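Local coordinates for protein carbohydrate kinase (Agrobacterium tumefaciens, PDB 2NWH) that probably transfers a phosphate group from ATP to a sugar or related small molecule, as a carbohydrate kinase of the pfkB (ribokinase) family whose substrate is not established, at residues G11-E21 with G32-F43; V56-T67 with E81-T92. All coordinates share one frame; numbering follows the deposited sequence. Where two conformers were deposited one is given.

Contact 1: residues G11-E21 with G32-F43. With CA (calcium ion), chain C.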
loop_
_atom_site.group_PDB
_atom_site.type_symbol
_atom_site.label_atom_id
_atom_site.label_comp_id
_atom_site.label_asym_id
_atom_site.label_seq_id
_atom_site.Cartn_x
_atom_site.Cartn_y
_atom_site.Cartn_z
ATOM N N GLY A 11 -0.050 -1.769 8.342
ATOM C CA GLY A 11 1.252 -1.652 8.914
ATOM C C GLY A 11 1.778 -0.260 8.826
ATOM O O GLY A 11 1.451 0.525 7.911
ATOM N N ALA A 12 2.615 0.048 9.806
ATOM C CA ALA A 12 3.294 1.301 9.874
ATOM C C ALA A 12 4.522 0.959 10.694
ATOM O O ALA A 12 4.419 0.627 11.855
ATOM C CB ALA A 12 2.401 2.376 10.560
ATOM N N HIS A 13 5.698 0.965 10.061
ATOM C CA HIS A 13 6.924 0.490 10.749
ATOM C C HIS A 13 8.010 1.564 10.593
ATOM O O HIS A 13 7.881 2.474 9.779
ATOM C CB HIS A 13 7.412 -0.893 10.206
ATOM C CG HIS A 13 7.711 -0.957 8.720
ATOM N ND1 HIS A 13 8.817 -0.379 8.128
ATOM C CD2 HIS A 13 7.088 -1.636 7.733
ATOM C CE1 HIS A 13 8.834 -0.656 6.834
ATOM N NE2 HIS A 13 7.796 -1.426 6.568
ATOM N N ILE A 14 9.076 1.414 11.374
ATOM C CA ILE A 14 10.280 2.211 11.187
ATOM C C ILE A 14 11.196 1.489 10.179
ATOM O O ILE A 14 11.411 0.263 10.244
ATOM C CB ILE A 14 10.966 2.532 12.550
ATOM C CG1 ILE A 14 12.008 3.652 12.447
ATOM C CG2 ILE A 14 11.615 1.261 13.186
ATOM C CD1 ILE A 14 11.376 5.051 12.185
ATOM N N ASP A 15 11.726 2.271 9.246
ATOM C CA ASP A 15 12.653 1.762 8.267
ATOM C C ASP A 15 13.998 2.404 8.570
ATOM O O ASP A 15 14.152 3.620 8.443
ATOM C CB ASP A 15 12.176 2.123 6.860
ATOM C CG ASP A 15 13.103 1.633 5.772
ATOM O OD1 ASP A 15 14.344 1.849 5.848
ATOM O OD2 ASP A 15 12.581 1.059 4.804
ATOM N N ARG A 16 14.957 1.572 8.964
ATOM C CA ARG A 16 16.287 2.039 9.346
ATOM C C ARG A 16 17.301 1.467 8.348
ATOM O O ARG A 16 17.394 0.238 8.151
ATOM C CB ARG A 16 16.606 1.593 10.803
ATOM C CG ARG A 16 15.562 2.148 11.837
ATOM C CD ARG A 16 15.987 1.939 13.311
ATOM N NE ARG A 16 17.166 2.749 13.605
ATOM C CZ ARG A 16 18.395 2.257 13.789
ATOM N NH1 ARG A 16 18.610 0.948 13.732
ATOM N NH2 ARG A 16 19.421 3.087 13.998
ATOM N N ARG A 17 18.072 2.353 7.745
ATOM C CA ARG A 17 19.006 1.965 6.712
ATOM C C ARG A 17 20.398 2.450 7.123
ATOM O O ARG A 17 20.617 3.645 7.326
ATOM C CB ARG A 17 18.538 2.586 5.399
ATOM C CG ARG A 17 19.229 2.128 4.108
ATOM C CD ARG A 17 18.389 2.677 2.920
ATOM N NE ARG A 17 18.848 2.211 1.608
ATOM C CZ ARG A 17 18.187 2.398 0.466
ATOM N NH1 ARG A 17 17.031 3.061 0.451
ATOM N NH2 ARG A 17 18.698 1.938 -0.673
ATOM N N GLY A 18 21.320 1.502 7.285
ATOM C CA GLY A 18 22.692 1.799 7.652
ATOM C C GLY A 18 23.594 1.573 6.444
ATOM O O GLY A 18 23.535 0.513 5.806
ATOM N N MET A 19 24.390 2.573 6.086
ATOM C CA MET A 19 25.241 2.442 4.941
ATOM C C MET A 19 26.680 2.506 5.387
ATOM O O MET A 19 27.059 3.379 6.149
ATOM C CB MET A 19 24.972 3.565 3.918
ATOM C CG MET A 19 25.927 3.529 2.700
ATOM S SD MET A 19 25.366 4.632 1.320
ATOM C CE MET A 19 24.192 3.478 0.618
ATOM N N ILE A 20 27.462 1.557 4.906
ATOM C CA ILE A 20 28.894 1.506 5.108
ATOM C C ILE A 20 29.582 2.669 4.367
ATOM O O ILE A 20 29.272 2.980 3.197
ATOM C CB ILE A 20 29.451 0.157 4.657
ATOM C CG1 ILE A 20 28.816 -0.995 5.506
ATOM C CG2 ILE A 20 30.997 0.180 4.719
ATOM C CD1 ILE A 20 29.020 -2.439 4.876
ATOM N N GLU A 21 30.531 3.295 5.067
ATOM C CA GLU A 21 31.180 4.515 4.577
ATOM C C GLU A 21 32.431 4.271 3.754
ATOM O O GLU A 21 32.883 5.172 3.069
ATOM C CB GLU A 21 31.497 5.440 5.740
ATOM C CG GLU A 21 30.292 5.965 6.422
ATOM C CD GLU A 21 30.630 6.579 7.808
ATOM O OE1 GLU A 21 31.813 6.585 8.223
ATOM O OE2 GLU A 21 29.680 7.056 8.471
ATOM N N GLY A 32 29.737 3.175 9.730
ATOM C CA GLY A 32 28.507 3.515 9.019
ATOM C C GLY A 32 27.675 4.546 9.734
ATOM O O GLY A 32 28.010 4.983 10.828
ATOM N N SER A 33 26.567 4.923 9.114
ATOM C CA SER A 33 25.657 5.868 9.702
ATOM C C SER A 33 24.252 5.452 9.319
ATOM O O SER A 33 24.085 4.782 8.310
ATOM C CB SER A 33 25.954 7.278 9.176
ATOM O OG SER A 33 26.045 7.299 7.739
ATOM N N TRP A 34 23.268 5.828 10.132
ATOM C CA TRP A 34 21.894 5.279 10.055
ATOM C C TRP A 34 20.955 6.359 9.542
ATOM O O TRP A 34 21.071 7.518 10.009
ATOM C CB TRP A 34 21.420 4.852 11.430
ATOM C CG TRP A 34 22.041 3.574 11.809
ATOM C CD1 TRP A 34 23.124 3.399 12.622
ATOM C CD2 TRP A 34 21.667 2.278 11.335
ATOM N NE1 TRP A 34 23.428 2.067 12.720
ATOM C CE2 TRP A 34 22.554 1.344 11.940
ATOM C CE3 TRP A 34 20.651 1.802 10.481
ATOM C CZ2 TRP A 34 22.484 -0.049 11.690
ATOM C CZ3 TRP A 34 20.571 0.422 10.244
ATOM C CH2 TRP A 34 21.509 -0.490 10.828
ATOM N N MET A 35 20.130 6.015 8.546
ATOM C CA MET A 35 19.080 6.903 8.063
ATOM C C MET A 35 17.778 6.231 8.586
ATOM O O MET A 35 17.650 5.014 8.499
ATOM C CB MET A 35 19.111 6.965 6.519
ATOM C CG MET A 35 20.369 7.680 5.882
ATOM S SD MET A 35 20.791 7.396 4.064
ATOM C CE MET A 35 20.691 5.605 3.929
ATOM N N GLU A 36 16.845 7.011 9.142
ATOM C CA GLU A 36 15.561 6.419 9.598
ATOM C C GLU A 36 14.378 7.112 8.909
ATOM O O GLU A 36 14.396 8.330 8.699
ATOM C CB GLU A 36 15.335 6.575 11.106
ATOM C CG GLU A 36 16.351 6.053 12.050
ATOM C CD GLU A 36 15.778 6.053 13.475
ATOM O OE1 GLU A 36 14.894 6.905 13.779
ATOM O OE2 GLU A 36 16.206 5.202 14.276
ATOM N N GLU A 37 13.350 6.362 8.561
ATOM C CA GLU A 37 12.109 6.988 8.135
ATOM C C GLU A 37 10.961 6.037 8.337
ATOM O O GLU A 37 11.161 4.858 8.561
ATOM C CB GLU A 37 12.157 7.402 6.676
ATOM C CG GLU A 37 12.422 6.281 5.718
ATOM C CD GLU A 37 12.652 6.776 4.290
ATOM O OE1 GLU A 37 13.430 7.753 4.047
ATOM O OE2 GLU A 37 12.051 6.145 3.410
ATOM N N ALA A 38 9.753 6.547 8.224
ATOM C CA ALA A 38 8.604 5.657 8.393
ATOM C C ALA A 38 8.272 4.931 7.072
ATOM O O ALA A 38 8.547 5.428 5.945
ATOM C CB ALA A 38 7.401 6.461 8.922
ATOM N N GLY A 39 7.688 3.755 7.201
ATOM C CA GLY A 39 7.236 2.975 6.054
ATOM C C GLY A 39 6.093 2.044 6.400
ATOM O O GLY A 39 5.445 2.221 7.455
ATOM N N GLY A 40 5.876 1.042 5.543
ATOM C CA GLY A 40 4.753 0.083 5.702
ATOM C C GLY A 40 3.749 0.330 4.586
ATOM O O GLY A 40 3.447 1.490 4.245
ATOM N N GLY A 41 3.253 -0.744 3.976
ATOM C CA GLY A 41 2.351 -0.596 2.819
ATOM C C GLY A 41 1.152 0.293 3.130
ATOM O O GLY A 41 0.887 1.302 2.441
ATOM N N GLY A 42 0.416 -0.076 4.177
ATOM C CA GLY A 42 -0.753 0.726 4.567
ATOM C C GLY A 42 -0.397 2.151 4.913
ATOM O O GLY A 42 -1.079 3.099 4.478
ATOM N N PHE A 43 0.663 2.343 5.707
ATOM C CA PHE A 43 1.060 3.690 6.082
ATOM C C PHE A 43 1.448 4.553 4.865
ATOM O O PHE A 43 1.053 5.742 4.759
ATOM C CB PHE A 43 2.289 3.616 6.996
ATOM C CG PHE A 43 2.707 4.933 7.561
ATOM C CD1 PHE A 43 2.024 5.486 8.642
ATOM C CD2 PHE A 43 3.830 5.597 7.068
ATOM C CE1 PHE A 43 2.432 6.710 9.181
ATOM C CE2 PHE A 43 4.234 6.813 7.626
ATOM C CZ PHE A 43 3.544 7.348 8.672
HETATM CA CA CA C . 30.878 8.045 10.278
HETATM O O HOH W 1 28.242 8.467 6.617
HETATM O O HOH W 2 30.355 6.161 11.733
HETATM O O HOH W 3 29.088 9.465 9.257
#

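Contact 2: residues V56-T67 with E81-T92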
loop_
_atom_site.group_PDB
_atom_site.type_symbol
_atom_site.label_atom_id
_atom_site.label_comp_id
_atom_site.label_asym_id
_atom_site.label_seq_id
_atom_site.Cartn_x
_atom_site.Cartn_y
_atom_site.Cartn_z
ATOM N N VAL A 56 -7.489 11.416 5.798
ATOM C CA VAL A 56 -7.054 10.020 6.030
ATOM C C VAL A 56 -6.734 9.814 7.491
ATOM O O VAL A 56 -6.086 10.679 8.109
ATOM C CB VAL A 56 -5.835 9.601 5.151
ATOM C CG1 VAL A 56 -5.492 8.075 5.351
ATOM C CG2 VAL A 56 -6.122 9.917 3.651
ATOM N N ARG A 57 -7.208 8.682 8.032
ATOM C CA ARG A 57 -6.860 8.250 9.394
ATOM C C ARG A 57 -6.253 6.839 9.300
ATOM O O ARG A 57 -6.658 6.039 8.430
ATOM C CB ARG A 57 -8.115 8.257 10.290
ATOM C CG ARG A 57 -7.939 7.569 11.647
ATOM C CD ARG A 57 -9.243 7.598 12.398
ATOM N NE ARG A 57 -9.153 7.035 13.751
ATOM C CZ ARG A 57 -10.202 6.930 14.567
ATOM N NH1 ARG A 57 -11.403 7.275 14.143
ATOM N NH2 ARG A 57 -10.059 6.442 15.786
ATOM N N ILE A 58 -5.286 6.533 10.161
ATOM C CA ILE A 58 -4.707 5.164 10.186
ATOM C C ILE A 58 -4.725 4.567 11.604
ATOM O O ILE A 58 -4.454 5.262 12.586
ATOM C CB ILE A 58 -3.269 5.077 9.559
ATOM C CG1 ILE A 58 -2.783 3.603 9.486
ATOM C CG2 ILE A 58 -2.215 6.003 10.324
ATOM C CD1 ILE A 58 -1.566 3.441 8.548
ATOM N N ILE A 59 -5.018 3.271 11.681
ATOM C CA ILE A 59 -4.900 2.504 12.918
ATOM C C ILE A 59 -3.858 1.410 12.634
ATOM O O ILE A 59 -4.094 0.502 11.795
ATOM C CB ILE A 59 -6.231 1.844 13.278
ATOM C CG1 ILE A 59 -7.320 2.887 13.503
ATOM C CG2 ILE A 59 -6.101 1.001 14.638
ATOM C CD1 ILE A 59 -8.763 2.210 13.588
ATOM N N ALA A 60 -2.686 1.550 13.277
ATOM C CA ALA A 60 -1.635 0.536 13.191
ATOM C C ALA A 60 -1.146 0.137 14.588
ATOM O O ALA A 60 -1.027 1.012 15.467
ATOM C CB ALA A 60 -0.492 1.064 12.390
ATOM N N PRO A 61 -0.809 -1.147 14.789
ATOM C CA PRO A 61 -0.172 -1.564 16.063
ATOM C C PRO A 61 1.085 -0.727 16.237
ATOM O O PRO A 61 1.809 -0.461 15.259
ATOM C CB PRO A 61 0.161 -3.038 15.831
ATOM C CG PRO A 61 -0.951 -3.516 14.885
ATOM C CD PRO A 61 -0.972 -2.306 13.880
ATOM N N ARG A 62 1.299 -0.225 17.444
ATOM C CA ARG A 62 2.381 0.723 17.691
ATOM C C ARG A 62 3.005 0.374 19.047
ATOM O O ARG A 62 2.298 0.038 19.985
ATOM C CB ARG A 62 1.808 2.125 17.760
ATOM C CG ARG A 62 2.766 3.245 18.076
ATOM C CD ARG A 62 3.760 3.557 16.910
ATOM N NE ARG A 62 3.031 3.740 15.623
ATOM C CZ ARG A 62 2.302 4.811 15.290
ATOM N NH1 ARG A 62 2.182 5.870 16.094
ATOM N NH2 ARG A 62 1.664 4.818 14.121
ATOM N N GLY A 63 4.315 0.530 19.157
ATOM C CA GLY A 63 4.994 0.382 20.453
ATOM C C GLY A 63 5.009 1.634 21.331
ATOM O O GLY A 63 4.658 2.719 20.884
ATOM N N GLY A 64 5.466 1.508 22.575
ATOM C CA GLY A 64 5.566 2.672 23.427
ATOM C C GLY A 64 6.908 3.384 23.325
ATOM O O GLY A 64 7.418 3.845 24.343
ATOM N N ASP A 65 7.484 3.464 22.125
ATOM C CA ASP A 65 8.877 3.895 21.938
ATOM C C ASP A 65 9.053 5.139 21.084
ATOM O O ASP A 65 8.120 5.629 20.422
ATOM C CB ASP A 65 9.723 2.736 21.361
ATOM C CG ASP A 65 9.055 2.054 20.138
ATOM O OD1 ASP A 65 8.103 2.626 19.556
ATOM O OD2 ASP A 65 9.500 0.952 19.748
ATOM N N VAL A 66 10.281 5.649 21.066
ATOM C CA VAL A 66 10.594 6.783 20.218
ATOM C C VAL A 66 10.484 6.478 18.718
ATOM O O VAL A 66 10.186 7.385 17.933
ATOM C CB VAL A 66 11.986 7.414 20.556
ATOM C CG1 VAL A 66 12.297 8.575 19.611
ATOM C CG2 VAL A 66 12.016 7.908 21.998
ATOM N N THR A 67 10.758 5.242 18.301
ATOM C CA THR A 67 10.598 4.937 16.894
ATOM C C THR A 67 9.130 5.085 16.494
ATOM O O THR A 67 8.837 5.515 15.388
ATOM C CB THR A 67 11.150 3.564 16.508
ATOM O OG1 THR A 67 10.790 2.631 17.523
ATOM C CG2 THR A 67 12.708 3.641 16.371
ATOM N N GLU A 81 -4.204 11.493 10.126
ATOM C CA GLU A 81 -4.577 11.321 11.536
ATOM C C GLU A 81 -4.110 9.949 12.030
ATOM O O GLU A 81 -4.568 8.913 11.562
ATOM C CB GLU A 81 -6.085 11.491 11.732
ATOM C CG GLU A 81 -6.513 11.406 13.232
ATOM C CD GLU A 81 -8.035 11.343 13.438
ATOM O OE1 GLU A 81 -8.782 11.269 12.430
ATOM O OE2 GLU A 81 -8.474 11.344 14.618
ATOM N N ASP A 82 -3.163 9.960 12.950
ATOM C CA ASP A 82 -2.555 8.739 13.495
ATOM C C ASP A 82 -3.268 8.408 14.782
ATOM O O ASP A 82 -3.069 9.105 15.783
ATOM C CB ASP A 82 -1.100 8.991 13.864
ATOM C CG ASP A 82 -0.386 7.726 14.334
ATOM O OD1 ASP A 82 -0.505 6.672 13.659
ATOM O OD2 ASP A 82 0.320 7.801 15.367
ATOM N N THR A 83 -4.078 7.359 14.771
ATOM C CA THR A 83 -4.690 6.857 16.028
ATOM C C THR A 83 -4.207 5.418 16.232
ATOM O O THR A 83 -4.853 4.486 15.823
ATOM C CB THR A 83 -6.263 6.962 16.018
ATOM O OG1 THR A 83 -6.810 6.217 14.930
ATOM C CG2 THR A 83 -6.747 8.412 15.883
ATOM N N PRO A 84 -3.030 5.238 16.847
ATOM C CA PRO A 84 -2.375 3.929 16.886
ATOM C C PRO A 84 -3.011 2.965 17.871
ATOM O O PRO A 84 -3.630 3.380 18.892
ATOM C CB PRO A 84 -0.939 4.275 17.315
ATOM C CG PRO A 84 -1.133 5.499 18.204
ATOM C CD PRO A 84 -2.226 6.289 17.518
ATOM N N PHE A 85 -2.867 1.671 17.577
ATOM C CA PHE A 85 -3.212 0.609 18.548
ATOM C C PHE A 85 -1.963 0.390 19.408
ATOM O O PHE A 85 -1.139 -0.479 19.140
ATOM C CB PHE A 85 -3.681 -0.688 17.847
ATOM C CG PHE A 85 -4.738 -1.473 18.636
ATOM C CD1 PHE A 85 -5.892 -1.935 18.003
ATOM C CD2 PHE A 85 -4.576 -1.716 20.006
ATOM C CE1 PHE A 85 -6.899 -2.641 18.704
ATOM C CE2 PHE A 85 -5.547 -2.446 20.724
ATOM C CZ PHE A 85 -6.725 -2.898 20.081
ATOM N N THR A 86 -1.811 1.216 20.439
ATOM C CA THR A 86 -0.547 1.309 21.232
ATOM C C THR A 86 -0.418 0.225 22.276
ATOM O O THR A 86 -1.381 -0.015 23.060
ATOM C CB THR A 86 -0.461 2.692 21.960
ATOM O OG1 THR A 86 -0.522 3.724 20.968
ATOM C CG2 THR A 86 0.831 2.860 22.762
ATOM N N PHE A 87 0.757 -0.429 22.302
ATOM C CA PHE A 87 1.116 -1.401 23.350
ATOM C C PHE A 87 2.378 -0.922 24.019
ATOM O O PHE A 87 3.476 -1.075 23.486
ATOM C CB PHE A 87 1.301 -2.815 22.795
ATOM C CG PHE A 87 0.086 -3.312 22.112
ATOM C CD1 PHE A 87 -0.952 -3.880 22.856
ATOM C CD2 PHE A 87 -0.049 -3.160 20.732
ATOM C CE1 PHE A 87 -2.146 -4.324 22.232
ATOM C CE2 PHE A 87 -1.234 -3.626 20.071
ATOM C CZ PHE A 87 -2.274 -4.185 20.839
ATOM N N LEU A 88 2.184 -0.254 25.153
ATOM C CA LEU A 88 3.235 0.578 25.739
ATOM C C LEU A 88 4.475 -0.213 26.129
ATOM O O LEU A 88 5.618 0.306 26.013
ATOM C CB LEU A 88 2.680 1.355 26.942
ATOM C CG LEU A 88 1.803 2.552 26.548
ATOM C CD1 LEU A 88 1.274 3.200 27.868
ATOM C CD2 LEU A 88 2.618 3.591 25.716
ATOM N N ASP A 89 4.271 -1.476 26.506
ATOM C CA ASP A 89 5.373 -2.413 26.830
ATOM C C ASP A 89 6.168 -2.944 25.619
ATOM O O ASP A 89 7.188 -3.617 25.783
ATOM C CB ASP A 89 4.826 -3.626 27.605
ATOM C CG ASP A 89 3.724 -4.370 26.855
ATOM O OD1 ASP A 89 2.739 -3.716 26.423
ATOM O OD2 ASP A 89 3.823 -5.625 26.708
ATOM N N ARG A 90 5.715 -2.674 24.401
ATOM C CA ARG A 90 6.314 -3.328 23.224
ATOM C C ARG A 90 7.034 -2.358 22.313
ATOM O O ARG A 90 6.942 -1.118 22.477
ATOM C CB ARG A 90 5.261 -4.080 22.406
ATOM C CG ARG A 90 4.473 -5.213 23.166
ATOM C CD ARG A 90 5.290 -6.518 23.273
ATOM N NE ARG A 90 5.840 -6.887 21.947
ATOM C CZ ARG A 90 5.327 -7.845 21.162
ATOM N NH1 ARG A 90 4.292 -8.567 21.602
ATOM N NH2 ARG A 90 5.857 -8.111 19.968
ATOM N N ARG A 91 7.786 -2.929 21.370
ATOM C CA ARG A 91 8.524 -2.123 20.374
ATOM C C ARG A 91 7.737 -2.030 19.066
ATOM O O ARG A 91 7.122 -3.005 18.654
ATOM C CB ARG A 91 9.881 -2.760 20.074
ATOM C CG ARG A 91 10.878 -2.671 21.224
ATOM C CD ARG A 91 11.308 -1.221 21.496
ATOM N NE ARG A 91 11.952 -0.623 20.315
ATOM C CZ ARG A 91 12.521 0.575 20.271
ATOM N NH1 ARG A 91 12.560 1.338 21.354
ATOM N NH2 ARG A 91 13.068 1.005 19.144
ATOM N N THR A 92 7.830 -0.878 18.410
ATOM C CA THR A 92 7.202 -0.647 17.111
ATOM C C THR A 92 7.899 -1.542 16.059
ATOM O O THR A 92 9.138 -1.735 16.092
ATOM C CB THR A 92 7.277 0.884 16.783
ATOM O OG1 THR A 92 6.519 1.630 17.764
ATOM C CG2 THR A 92 6.822 1.218 15.365
HETATM O O HOH W 4 -1.953 4.388 13.832
HETATM O O HOH W 5 11.143 0.098 17.004
HETATM O O HOH W 6 12.962 4.088 20.126
#

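Contact 1: residues G11-E21 with G32-F43
Arg16 reaches across to both Trp34 and Glu36 on one face of an antiparallel strand pair. Its NE donates to Glu36 OE2 at 2.7 Å, a salt bridge that meets the anti side of the carboxylate. The guanidinium and carboxylate planes stand 83° apart. The bend at chi3 (67°) turns the guanidinium over the indole. There it stacks as a cation-pi pair, with Arg16 NH2 3.4 Å from Trp34 CG and the planes 29° apart. Gly18 CA covers the opposite face of the indole in a CH-pi contact, 3.7 Å from the centroid of the six-membered ring of Trp34.

Strands 13-20 and 32-39 form a beta hairpin in the small four-stranded sheet that probably forms the lid over the substrate site, as in ribokinase relatives. Backbone bonds run from His13-Gly39 to Met19-Ser33, the last with one weak bond. Beyond them, Phe43 N at the start of helix 41-51 donates to Gly11 O.

Ala12 CB meets Phe43 CD1 at 3.7 Å in an apolar contact.

At the far end Glu21 binds a calcium ion through both oxygens. Water 1 joins Glu21 OE2 to Ser33 OG, and water 2 links the metal to Gly32 O.

Contact 2: residues V56-T67 with E81-T92
Val56 O accepts from Glu81 N, the first of the parallel backbone bonds. Arg57 stretches across Thr83, its chain extended from CG to NE. Arg57 NE donates to Thr83 OG1 at 2.7 Å, in the guanidinium plane and nearly straight (170°). Ile58 bonds to Glu81 O and Thr83 N. The pairing is then interrupted. Water 4 gives hydrogen bonds to Ile58 O and Asp82 OD1 and takes one from Ala60 N. The pairing resumes with Phe85 N on Ala60 O.

Arg62 folds back through bends at chi2 (71°) and chi3 (51°) to meet Asp82 end-on. Arg62 NH1 donates to Asp82 OD2 at 2.8 Å and NH2 to OD1 at 2.9 Å, the planes nearly coplanar. Pro84 CB lies over one guanidinium face.

Gly63 N donates to Thr92 OG1, which donates to Asp65 OD1 at 2.6 Å. Asp65 OD2 accepts from Thr92 N and sits above the Arg91 guanidinium, a salt bridge of charge alone. Water 6 joins Arg91 NH1 to Thr67 N; water 5 joins Thr67 OG1 to Thr92 O, with a weak bond from Arg91 NH2.

In this beta-alpha-beta unit helix 66-77 packs on Arg62 and Asp82. Strand 81-87 is an edge strand of the main sheet within this chain; strand 55-63 also pairs with strand 5-9.

Both segments of contact 1 precede those of contact 2 along the chain. Their centres lie about 16 Å apart. Helix 41-51, which starts within 32-43, is followed by strand 55-63. The two contacts belong to different sheets: the hairpin to the small four-stranded sheet, the 56-67 and 81-92 pair to one edge of the main sheet. They touch where the loop before strand 13-20 and the start of helix 41-51 pack on strand 55-63. Phe43 CA packs on Ile58 CD1 at 3.6 Å, and Ala12 CB on Ala60 CB at 3.7 Å. After residue 92 the chain enters strand 94-99, which pairs with strand 13-20. Contact 2 thus brings the chain back to the presumed lid of this kinase.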